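Local coordinates for SidF, inhibitor of growth family, member 3 (Legionella pneumophila subsp. pneumophila, PDB 4FYE), which probably acts as a phosphoinositide phosphatase, removing the 3-phosphate of phosphatidylinositol 3,4,5-trisphosphate, at residues L484-I488 with L549-I553; K491-L495 with Q542-I546; R655-K659 with N726-N730; E678-R684 with V693-D697. The protein carries 1 engineered substitution. One frame throughout, in Å; residues are numbered along the deposited sequence.

Contact 1 of 4, residues L484-I488 with L549-I553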
# COMPACT_ATOMS: atom_id res chain seq x y z
N LEU A 484 -18.68 -28.33 -5.88
CA LEU A 484 -18.58 -27.51 -4.68
C LEU A 484 -18.59 -26.01 -4.99
O LEU A 484 -19.09 -25.21 -4.20
CB LEU A 484 -17.37 -27.89 -3.87
CG LEU A 484 -17.28 -29.36 -3.43
CD1 LEU A 484 -15.84 -29.83 -3.57
CD2 LEU A 484 -17.76 -29.51 -2.00
N ASN A 485 -18.04 -25.62 -6.14
CA ASN A 485 -18.06 -24.19 -6.56
C ASN A 485 -19.50 -23.68 -6.73
O ASN A 485 -19.83 -22.58 -6.27
CB ASN A 485 -17.22 -23.95 -7.83
CG ASN A 485 -15.80 -23.51 -7.52
OD1 ASN A 485 -15.57 -22.72 -6.62
ND2 ASN A 485 -14.83 -24.00 -8.28
N GLN A 486 -20.35 -24.52 -7.35
CA GLN A 486 -21.79 -24.27 -7.48
C GLN A 486 -22.47 -24.06 -6.12
O GLN A 486 -23.22 -23.09 -5.91
CB GLN A 486 -22.46 -25.45 -8.20
CG GLN A 486 -23.80 -25.14 -8.84
CD GLN A 486 -23.66 -24.16 -9.99
OE1 GLN A 486 -23.81 -24.55 -11.14
NE2 GLN A 486 -23.34 -22.89 -9.69
N GLN A 487 -22.20 -24.99 -5.21
CA GLN A 487 -22.71 -24.96 -3.85
C GLN A 487 -22.29 -23.71 -3.05
O GLN A 487 -22.97 -23.32 -2.09
CB GLN A 487 -22.22 -26.21 -3.13
CG GLN A 487 -22.73 -27.55 -3.67
CD GLN A 487 -22.54 -28.66 -2.64
OE1 GLN A 487 -22.09 -29.77 -2.97
NE2 GLN A 487 -22.86 -28.36 -1.37
N ILE A 488 -21.15 -23.11 -3.43
CA ILE A 488 -20.62 -21.91 -2.76
C ILE A 488 -21.28 -20.64 -3.31
O ILE A 488 -21.78 -19.79 -2.55
CB ILE A 488 -19.08 -21.79 -2.90
CG1 ILE A 488 -18.34 -22.83 -2.04
CG2 ILE A 488 -18.58 -20.38 -2.55
CD1 ILE A 488 -16.81 -22.79 -2.23
N LEU A 549 -16.76 -25.61 2.77
CA LEU A 549 -16.74 -26.02 1.37
C LEU A 549 -15.40 -25.70 0.71
O LEU A 549 -14.81 -26.58 0.02
CB LEU A 549 -17.91 -25.36 0.63
CG LEU A 549 -19.27 -25.95 1.03
CD1 LEU A 549 -20.44 -25.21 0.37
CD2 LEU A 549 -19.33 -27.44 0.73
N HIS A 550 -14.90 -24.47 0.95
CA HIS A 550 -13.58 -24.10 0.51
C HIS A 550 -12.58 -25.10 1.00
O HIS A 550 -11.73 -25.57 0.23
CB HIS A 550 -13.17 -22.67 0.92
CG HIS A 550 -13.65 -21.59 -0.05
ND1 HIS A 550 -13.28 -21.55 -1.35
CD2 HIS A 550 -14.50 -20.50 0.13
CE1 HIS A 550 -13.88 -20.52 -1.98
NE2 HIS A 550 -14.62 -19.87 -1.08
N ASN A 551 -12.68 -25.48 2.27
CA ASN A 551 -11.69 -26.41 2.82
C ASN A 551 -11.71 -27.74 2.08
O ASN A 551 -10.68 -28.36 1.88
CB ASN A 551 -11.83 -26.55 4.35
CG ASN A 551 -11.41 -25.27 5.08
OD1 ASN A 551 -11.96 -24.90 6.13
ND2 ASN A 551 -10.45 -24.56 4.52
N GLN A 552 -12.87 -28.15 1.61
CA GLN A 552 -12.92 -29.38 0.82
C GLN A 552 -12.28 -29.18 -0.57
O GLN A 552 -11.64 -30.09 -1.11
CB GLN A 552 -14.35 -29.89 0.67
CG GLN A 552 -14.99 -30.42 1.95
CD GLN A 552 -16.48 -30.65 1.75
OE1 GLN A 552 -16.89 -31.56 1.01
NE2 GLN A 552 -17.29 -29.81 2.38
N ILE A 553 -12.45 -27.99 -1.13
CA ILE A 553 -11.81 -27.71 -2.42
C ILE A 553 -10.28 -27.71 -2.31
O ILE A 553 -9.56 -28.30 -3.13
CB ILE A 553 -12.36 -26.42 -3.04
CG1 ILE A 553 -13.83 -26.66 -3.41
CG2 ILE A 553 -11.50 -25.95 -4.21
CD1 ILE A 553 -14.60 -25.48 -3.97

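Contact 2 of 4, residues K491-L495 with Q542-I546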
# COMPACT_ATOMS: atom_id res chain seq x y z
N LYS A 491 -24.59 -20.40 -2.03
CA LYS A 491 -24.70 -19.81 -0.68
C LYS A 491 -24.24 -18.37 -0.52
O LYS A 491 -24.79 -17.64 0.31
CB LYS A 491 -24.14 -20.68 0.44
CG LYS A 491 -24.80 -20.30 1.77
CD LYS A 491 -23.97 -20.69 3.00
CE LYS A 491 -23.80 -22.20 3.18
NZ LYS A 491 -24.96 -22.93 3.77
N GLU A 492 -23.25 -17.96 -1.30
CA GLU A 492 -22.78 -16.58 -1.22
C GLU A 492 -23.86 -15.63 -1.72
O GLU A 492 -24.06 -14.54 -1.18
CB GLU A 492 -21.45 -16.37 -1.95
CG GLU A 492 -20.71 -15.10 -1.52
CD GLU A 492 -19.65 -15.30 -0.42
OE1 GLU A 492 -18.60 -15.98 -0.65
OE2 GLU A 492 -19.84 -14.72 0.68
N ASN A 493 -24.61 -16.08 -2.72
CA ASN A 493 -25.82 -15.36 -3.13
C ASN A 493 -26.96 -15.21 -2.07
O ASN A 493 -27.56 -14.14 -1.96
CB ASN A 493 -26.26 -15.83 -4.51
CG ASN A 493 -25.27 -15.39 -5.60
OD1 ASN A 493 -24.61 -14.35 -5.49
ND2 ASN A 493 -25.16 -16.18 -6.66
N ALA A 494 -27.16 -16.22 -1.22
CA ALA A 494 -28.07 -16.14 -0.05
C ALA A 494 -27.73 -15.04 0.99
O ALA A 494 -28.62 -14.45 1.66
CB ALA A 494 -28.16 -17.50 0.63
N LEU A 495 -26.43 -14.78 1.13
CA LEU A 495 -25.88 -13.77 2.04
C LEU A 495 -26.13 -12.34 1.68
O LEU A 495 -26.20 -11.46 2.55
CB LEU A 495 -24.36 -13.94 2.15
CG LEU A 495 -23.89 -14.89 3.25
CD1 LEU A 495 -22.39 -15.02 3.17
CD2 LEU A 495 -24.28 -14.36 4.63
N GLN A 542 -23.37 -18.77 8.04
CA GLN A 542 -23.25 -19.08 6.61
C GLN A 542 -21.81 -18.96 6.16
O GLN A 542 -21.33 -19.81 5.41
CB GLN A 542 -24.14 -18.18 5.73
CG GLN A 542 -25.58 -18.61 5.62
CD GLN A 542 -26.38 -17.65 4.74
OE1 GLN A 542 -27.24 -16.93 5.25
NE2 GLN A 542 -26.07 -17.60 3.42
N GLU A 543 -21.12 -17.91 6.61
CA GLU A 543 -19.66 -17.80 6.40
C GLU A 543 -18.94 -19.16 6.76
O GLU A 543 -18.23 -19.76 5.93
CB GLU A 543 -19.11 -16.59 7.16
CG GLU A 543 -19.43 -15.23 6.50
CD GLU A 543 -18.82 -13.96 7.15
OE1 GLU A 543 -18.46 -13.99 8.36
OE2 GLU A 543 -18.74 -12.90 6.46
N SER A 544 -19.21 -19.69 7.95
CA SER A 544 -18.74 -21.04 8.32
C SER A 544 -18.94 -22.14 7.29
O SER A 544 -17.99 -22.88 7.00
CB SER A 544 -19.36 -21.51 9.63
OG SER A 544 -18.76 -20.83 10.70
N ALA A 545 -20.15 -22.29 6.76
CA ALA A 545 -20.41 -23.43 5.90
C ALA A 545 -19.70 -23.27 4.56
O ALA A 545 -19.20 -24.24 3.97
CB ALA A 545 -21.92 -23.65 5.71
N ILE A 546 -19.64 -22.02 4.09
CA ILE A 546 -18.85 -21.60 2.92
C ILE A 546 -17.37 -21.94 3.08
O ILE A 546 -16.74 -22.54 2.18
CB ILE A 546 -19.05 -20.10 2.65
CG1 ILE A 546 -20.48 -19.86 2.17
CG2 ILE A 546 -18.05 -19.58 1.62
CD1 ILE A 546 -20.90 -18.42 2.07

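Contact 3 of 4, residues R655-K659 with N726-N730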
# COMPACT_ATOMS: atom_id res chain seq x y z
N ARG A 655 7.89 -2.98 3.09
CA ARG A 655 8.78 -4.01 2.62
C ARG A 655 8.06 -4.94 1.61
O ARG A 655 8.67 -5.42 0.65
CB ARG A 655 9.36 -4.87 3.75
CG ARG A 655 10.04 -4.25 4.97
CD ARG A 655 11.14 -3.15 4.94
NE ARG A 655 12.24 -3.31 4.08
CZ ARG A 655 13.55 -3.11 4.37
NH1 ARG A 655 14.01 -2.77 5.55
NH2 ARG A 655 14.45 -3.26 3.38
N LEU A 656 6.77 -5.21 1.81
CA LEU A 656 6.05 -5.93 0.82
C LEU A 656 6.01 -5.04 -0.47
O LEU A 656 6.25 -5.57 -1.58
CB LEU A 656 4.64 -6.28 1.33
CG LEU A 656 3.84 -7.02 0.28
CD1 LEU A 656 4.35 -8.45 -0.13
CD2 LEU A 656 2.43 -7.03 0.80
N ALA A 657 5.72 -3.73 -0.34
CA ALA A 657 5.69 -2.87 -1.55
C ALA A 657 7.04 -2.91 -2.30
O ALA A 657 7.08 -2.89 -3.55
CB ALA A 657 5.27 -1.43 -1.22
N GLN A 658 8.14 -3.03 -1.54
CA GLN A 658 9.49 -3.09 -2.11
C GLN A 658 9.67 -4.37 -2.93
O GLN A 658 10.26 -4.37 -4.00
CB GLN A 658 10.55 -3.08 -0.98
CG GLN A 658 11.97 -3.52 -1.44
CD GLN A 658 13.13 -3.48 -0.36
OE1 GLN A 658 14.27 -3.92 -0.65
NE2 GLN A 658 12.85 -3.01 0.84
N LYS A 659 9.22 -5.49 -2.39
CA LYS A 659 9.26 -6.76 -3.12
C LYS A 659 8.41 -6.67 -4.40
O LYS A 659 8.83 -7.12 -5.48
CB LYS A 659 8.75 -7.85 -2.17
CG LYS A 659 9.75 -8.90 -1.75
CD LYS A 659 10.89 -8.42 -0.93
CE LYS A 659 11.83 -9.57 -0.52
NZ LYS A 659 13.06 -9.81 -1.38
N ASN A 726 17.28 -11.86 2.25
CA ASN A 726 16.09 -11.23 1.63
C ASN A 726 16.18 -9.77 1.24
O ASN A 726 15.33 -9.34 0.44
CB ASN A 726 14.83 -11.39 2.49
CG ASN A 726 14.34 -12.84 2.54
OD1 ASN A 726 14.63 -13.60 1.63
ND2 ASN A 726 13.60 -13.21 3.61
N PHE A 727 17.17 -9.01 1.76
CA PHE A 727 17.25 -7.60 1.48
C PHE A 727 18.68 -7.09 1.30
O PHE A 727 19.61 -7.50 2.01
CB PHE A 727 16.54 -6.83 2.60
CG PHE A 727 15.05 -7.09 2.66
CD1 PHE A 727 14.19 -6.40 1.84
CD2 PHE A 727 14.53 -8.02 3.56
CE1 PHE A 727 12.82 -6.66 1.90
CE2 PHE A 727 13.17 -8.26 3.64
CZ PHE A 727 12.32 -7.59 2.78
N ALA A 728 18.86 -6.20 0.34
CA ALA A 728 20.13 -5.53 0.09
C ALA A 728 20.59 -4.77 1.32
O ALA A 728 21.78 -4.75 1.65
CB ALA A 728 19.99 -4.60 -1.08
N ASP A 729 19.66 -4.17 2.05
CA ASP A 729 20.07 -3.27 3.14
C ASP A 729 20.09 -4.00 4.53
O ASP A 729 19.61 -5.11 4.69
CB ASP A 729 19.14 -2.08 3.23
CG ASP A 729 17.82 -2.47 3.84
OD1 ASP A 729 17.07 -3.15 3.12
OD2 ASP A 729 17.57 -2.20 5.05
N ASN A 730 20.64 -3.36 5.54
CA ASN A 730 20.89 -4.04 6.76
C ASN A 730 19.96 -3.52 7.91
O ASN A 730 20.26 -3.75 9.08
CB ASN A 730 22.33 -3.79 7.10
CG ASN A 730 22.69 -2.28 7.35
OD1 ASN A 730 21.83 -1.42 7.45
ND2 ASN A 730 23.98 -1.99 7.50

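Contact 4 of 4, residues E678-R684 with V693-D697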
# COMPACT_ATOMS: atom_id res chain seq x y z
N GLU A 678 13.85 -14.53 -10.37
CA GLU A 678 15.17 -14.11 -9.92
C GLU A 678 15.16 -13.06 -8.80
O GLU A 678 15.89 -13.20 -7.82
CB GLU A 678 16.00 -13.59 -11.08
CG GLU A 678 17.48 -13.96 -11.01
CD GLU A 678 18.10 -14.11 -12.39
OE1 GLU A 678 17.40 -13.79 -13.41
OE2 GLU A 678 19.28 -14.54 -12.46
N PHE A 679 14.34 -12.02 -8.96
CA PHE A 679 14.32 -10.90 -8.06
C PHE A 679 13.90 -11.42 -6.70
O PHE A 679 14.34 -10.93 -5.69
CB PHE A 679 13.38 -9.77 -8.50
CG PHE A 679 13.51 -8.56 -7.64
CD1 PHE A 679 12.74 -8.42 -6.52
CD2 PHE A 679 14.48 -7.64 -7.89
CE1 PHE A 679 12.88 -7.33 -5.69
CE2 PHE A 679 14.65 -6.57 -7.05
CZ PHE A 679 13.85 -6.43 -5.93
N LEU A 680 13.06 -12.44 -6.67
CA LEU A 680 12.67 -12.94 -5.35
C LEU A 680 13.64 -13.98 -4.77
O LEU A 680 13.94 -13.90 -3.60
CB LEU A 680 11.25 -13.45 -5.37
CG LEU A 680 10.09 -12.47 -5.59
CD1 LEU A 680 8.80 -13.30 -5.51
CD2 LEU A 680 10.15 -11.38 -4.49
N ASP A 681 14.14 -14.89 -5.59
CA ASP A 681 14.90 -16.05 -5.15
C ASP A 681 16.34 -15.67 -4.88
O ASP A 681 16.99 -16.25 -3.99
CB ASP A 681 14.84 -17.17 -6.20
CG ASP A 681 13.38 -17.67 -6.50
OD1 ASP A 681 12.47 -17.41 -5.65
OD2 ASP A 681 13.15 -18.34 -7.56
N HIS A 682 16.84 -14.69 -5.64
CA HIS A 682 18.25 -14.27 -5.49
C HIS A 682 18.58 -13.97 -4.03
O HIS A 682 17.86 -13.25 -3.34
CB HIS A 682 18.68 -13.11 -6.41
CG HIS A 682 20.18 -12.81 -6.33
ND1 HIS A 682 20.72 -11.96 -5.39
CD2 HIS A 682 21.26 -13.38 -7.02
CE1 HIS A 682 22.06 -11.96 -5.51
NE2 HIS A 682 22.39 -12.82 -6.50
N ARG A 683 19.67 -14.58 -3.56
CA ARG A 683 20.12 -14.45 -2.20
C ARG A 683 21.08 -13.24 -2.10
O ARG A 683 22.23 -13.31 -2.57
CB ARG A 683 20.83 -15.78 -1.73
CG ARG A 683 19.93 -17.04 -1.63
CD ARG A 683 18.67 -16.86 -0.74
NE ARG A 683 17.59 -15.99 -1.29
CZ ARG A 683 16.66 -15.35 -0.52
NH1 ARG A 683 16.68 -15.44 0.83
NH2 ARG A 683 15.69 -14.60 -1.07
N ARG A 684 20.66 -12.15 -1.45
CA ARG A 684 21.54 -10.96 -1.38
C ARG A 684 22.75 -11.26 -0.53
O ARG A 684 22.65 -11.99 0.46
CB ARG A 684 20.80 -9.71 -0.87
CG ARG A 684 20.09 -8.95 -1.97
CD ARG A 684 18.56 -8.90 -1.83
NE ARG A 684 17.88 -10.01 -2.49
CZ ARG A 684 16.74 -9.95 -3.21
NH1 ARG A 684 16.09 -8.84 -3.48
NH2 ARG A 684 16.27 -11.09 -3.73
N VAL A 693 20.40 -7.98 -9.69
CA VAL A 693 19.23 -7.93 -8.81
C VAL A 693 19.47 -7.16 -7.53
O VAL A 693 18.64 -6.33 -7.14
CB VAL A 693 18.63 -9.31 -8.50
CG1 VAL A 693 17.71 -9.69 -9.63
CG2 VAL A 693 19.71 -10.34 -8.47
N GLU A 694 20.64 -7.38 -6.92
CA GLU A 694 20.95 -6.79 -5.60
C GLU A 694 21.17 -5.31 -5.77
O GLU A 694 20.84 -4.50 -4.89
CB GLU A 694 22.16 -7.47 -4.93
CG GLU A 694 22.58 -6.83 -3.66
CD GLU A 694 23.21 -7.82 -2.69
OE1 GLU A 694 23.47 -8.98 -3.14
OE2 GLU A 694 23.45 -7.41 -1.50
N GLN A 695 21.69 -4.98 -6.94
CA GLN A 695 21.94 -3.59 -7.26
C GLN A 695 20.59 -2.84 -7.38
O GLN A 695 20.44 -1.70 -6.90
CB GLN A 695 22.80 -3.48 -8.54
CG GLN A 695 23.32 -2.06 -8.72
CD GLN A 695 23.67 -1.65 -10.16
OE1 GLN A 695 23.48 -0.47 -10.52
NE2 GLN A 695 24.20 -2.59 -10.99
N LEU A 696 19.60 -3.50 -8.00
CA LEU A 696 18.25 -2.93 -8.02
C LEU A 696 17.74 -2.84 -6.59
O LEU A 696 17.18 -1.83 -6.17
CB LEU A 696 17.30 -3.80 -8.84
CG LEU A 696 16.16 -3.12 -9.63
CD1 LEU A 696 14.99 -4.05 -9.92
CD2 LEU A 696 15.62 -1.79 -9.15
N ASP A 697 17.91 -3.93 -5.85
CA ASP A 697 17.31 -3.97 -4.54
C ASP A 697 17.86 -2.76 -3.74
O ASP A 697 17.15 -2.18 -2.98
CB ASP A 697 17.57 -5.34 -3.88
CG ASP A 697 16.56 -5.68 -2.75
OD1 ASP A 697 15.39 -5.19 -2.78
OD2 ASP A 697 16.93 -6.47 -1.85

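Contact 1 of 4, residues L484-I488 with L549-I553
Leu484 and Leu549 bring two antiparallel helices within reach of each other, their CA atoms 6.5 Å apart, while the segment axes pass at 9.9 Å with 160° between their directions. The helices form a long hairpin, predicted to be a coiled coil, and the apolar seam along it is built from branched side chains one helical turn apart. Leu484 is wedged among three partners. Its CD2 methyl meets CD2 of Leu549 at 3.8 Å and also lies against the amide end of Gln552, while its CB is 3.7 Å from CD1 of Ile553 as the two side chains run alongside in opposite senses. One turn on, Ile488 lies alongside Leu549, CG1 against CB at 3.7 Å. With CG1 beside the backbone N (chi1 -72°) and chi2 extended, Ile488 carries its CD1 methyl on beyond the leucine to the centre of the His550 ring, 3.7 Å from the centroid and only 8° off the normal: a CH-pi contact over one face. The same methyl meets CD1 of Ile553 at 3.9 Å and so joins the histidine to the aliphatic seam. His550 ND1 is hydrogen-bonded to Asn446 of helix 438-458, which would help to fix the turn of the ring. No hydrogen bond passes between the two segments, so their pairing rests on shape and hydrophobic burial, with the long amide side chains Gln487 and Gln552 flanking the apolar atoms.

Contact 2 of 4, residues K491-L495 with Q542-I546
Lys491 and Ile546 mark the register of this antiparallel helix pair, with CA atoms 7.1 Å apart, axes 10.2 Å apart at closest and 163° between the segment directions. Here a heptad-like seam is filled partly by the hydrocarbon portions of polar residues. Lys491 starts with CG opposite its backbone N (chi1 -156°) and bends at chi3 and chi4, so its methylenes are laid over the other helix: CD touches CG1 of Ile546 at 3.7 Å, and CE reaches CB of Ala545 at 3.5 Å. Gln542 answers from across the interface as an extended chain. Its amide enters between Lys491 and Leu495, NE2 lying 3.4 Å from CG of the lysine and 3.5 Å from CG of the leucine, with CB of Ala494 beside it as well. Leu495 and Gln542 lie antiparallel, side by side. Leu495 also meets Ile546 end to end, methyl CD1 to methyl CD1 at 3.9 Å, which closes the buried side of the interface. The acids Glu492 and Glu543 lie on this side too. Glu543 forms a salt bridge with Arg381 of helix 373-387, whereas Glu492 has a long, weak ion pair with Arg443 of helix 438-458. The hairpin of helices 482-514 and 522-583 thus turns its Leu495–Ile546 side to the neighbouring helices, and Lys491, Ala494 and Ala545 lie on the side away from those helices.

Contact 3 of 4, residues R655-K659 with N726-N730
Arg655 and Lys659, one turn apart on a helix, hold the phenyl ring of Phe727 between them from opposite faces. The guanidinium lies over one face, CZ 4.5 Å from the ring centroid and displaced toward the rim, its plane turned 57° against the ring; this is an inclined cation-pi contact and not a flat stack. On the other face the ammonium NZ of Lys659 stands 4.8 Å from the Phe727 centroid, 20° off the normal. The amide of Gln658 closes the ring edge, with its plane steeply inclined to the phenyl. Each cation has a second anchor in the loop. NH2 of Arg655 gives a 2.6 Å salt-bridging hydrogen bond to OD1 of Asp729, met on the syn side of a carboxylate nearly coplanar with the guanidinium. The arginine bends at chi2 and chi3, which brings its head back over the phenyl while still presenting NH2 to the aspartate. Lys659 NZ donates to the backbone O of Asn726 at 2.9 Å, in the carbonyl plane. Two buried charges are therefore met by an aromatic ring, a carboxylate and a carbonyl. The contact ties loop 726-730, which leads to helix 733-741, to helix 652-668. Helix 701-712 adds Thr701 and Gln704 beside Arg655, and helix 626-637 and strand 641-645 pack behind through Leu656.

Contact 4 of 4, residues E678-R684 with V693-D697
Arg684, bent at chi2 and chi3 (116° and -90°), folds back over its own segment and meets Asp697, whose CG lies opposite its backbone N (chi1 -158°). Both belong to a compact helix-turn unit, the one-turn helix 678-681 leading through an irregular turn to helix 692-699 in this mixed alpha-beta domain. NH1 of Arg684 makes a salt-bridging hydrogen bond of 3.0 Å to OD2 of Asp697. The carboxylate is approached from above its plane, while the aspartate oxygen stays close to the guanidinium plane. The same oxygen accepts the backbone N of Ala728, so it is gripped from two parts of the chain. NH2 of Arg684 turns the other way and binds two carbonyls at the end of the first helix, Phe679 O at 2.8 Å and His682 O at 2.7 Å. Three bonds thus fix the rotation of the guanidinium, and NH1 also sits above one face of the Phe679 ring, toward its rim. The aliphatic part of Arg684 slides along Glu694, where CG of Arg684 lies 3.4 Å from CD of Glu694, and the glutamate's oxygens are held by the backbone N atoms of Thr685 and His686. This would steady the turn leaving the arginine. Apolar contacts seal the rest: Phe679 CE2 meets Leu696 CD1 at 3.8 Å, the two side chains nearly perpendicular, and Val693 is fitted between Phe679 and His682. The CG2 methyl of Val693 lies over one face of the His682 imidazole, offset toward the rim, 3.6 Å from the ring centroid.

The four contacts fall into two pairs. Contacts 1 and 2 follow one another along a single helical hairpin, centres 11 Å apart, contact 2 nested inside the loop closed by contact 1; Ile488 CG2 and Ile546 CG2 touch at 4.3 Å. Contacts 3 and 4 are closer, 9 Å between centres, and are bridged by a probable hydrogen bond of 2.9 Å from Arg683 NH1 to Asn726 OD1 and by a second at Asp697. Between the pairs the centres lie 36 to 42 Å apart. Helix 652-668 follows strand 641-645 through a loop consistent with a CX5R P-loop, its cysteine probably replaced by the engineered serine; contact 3 thus comes directly after the probable catalytic loop, with contact 4 beside it.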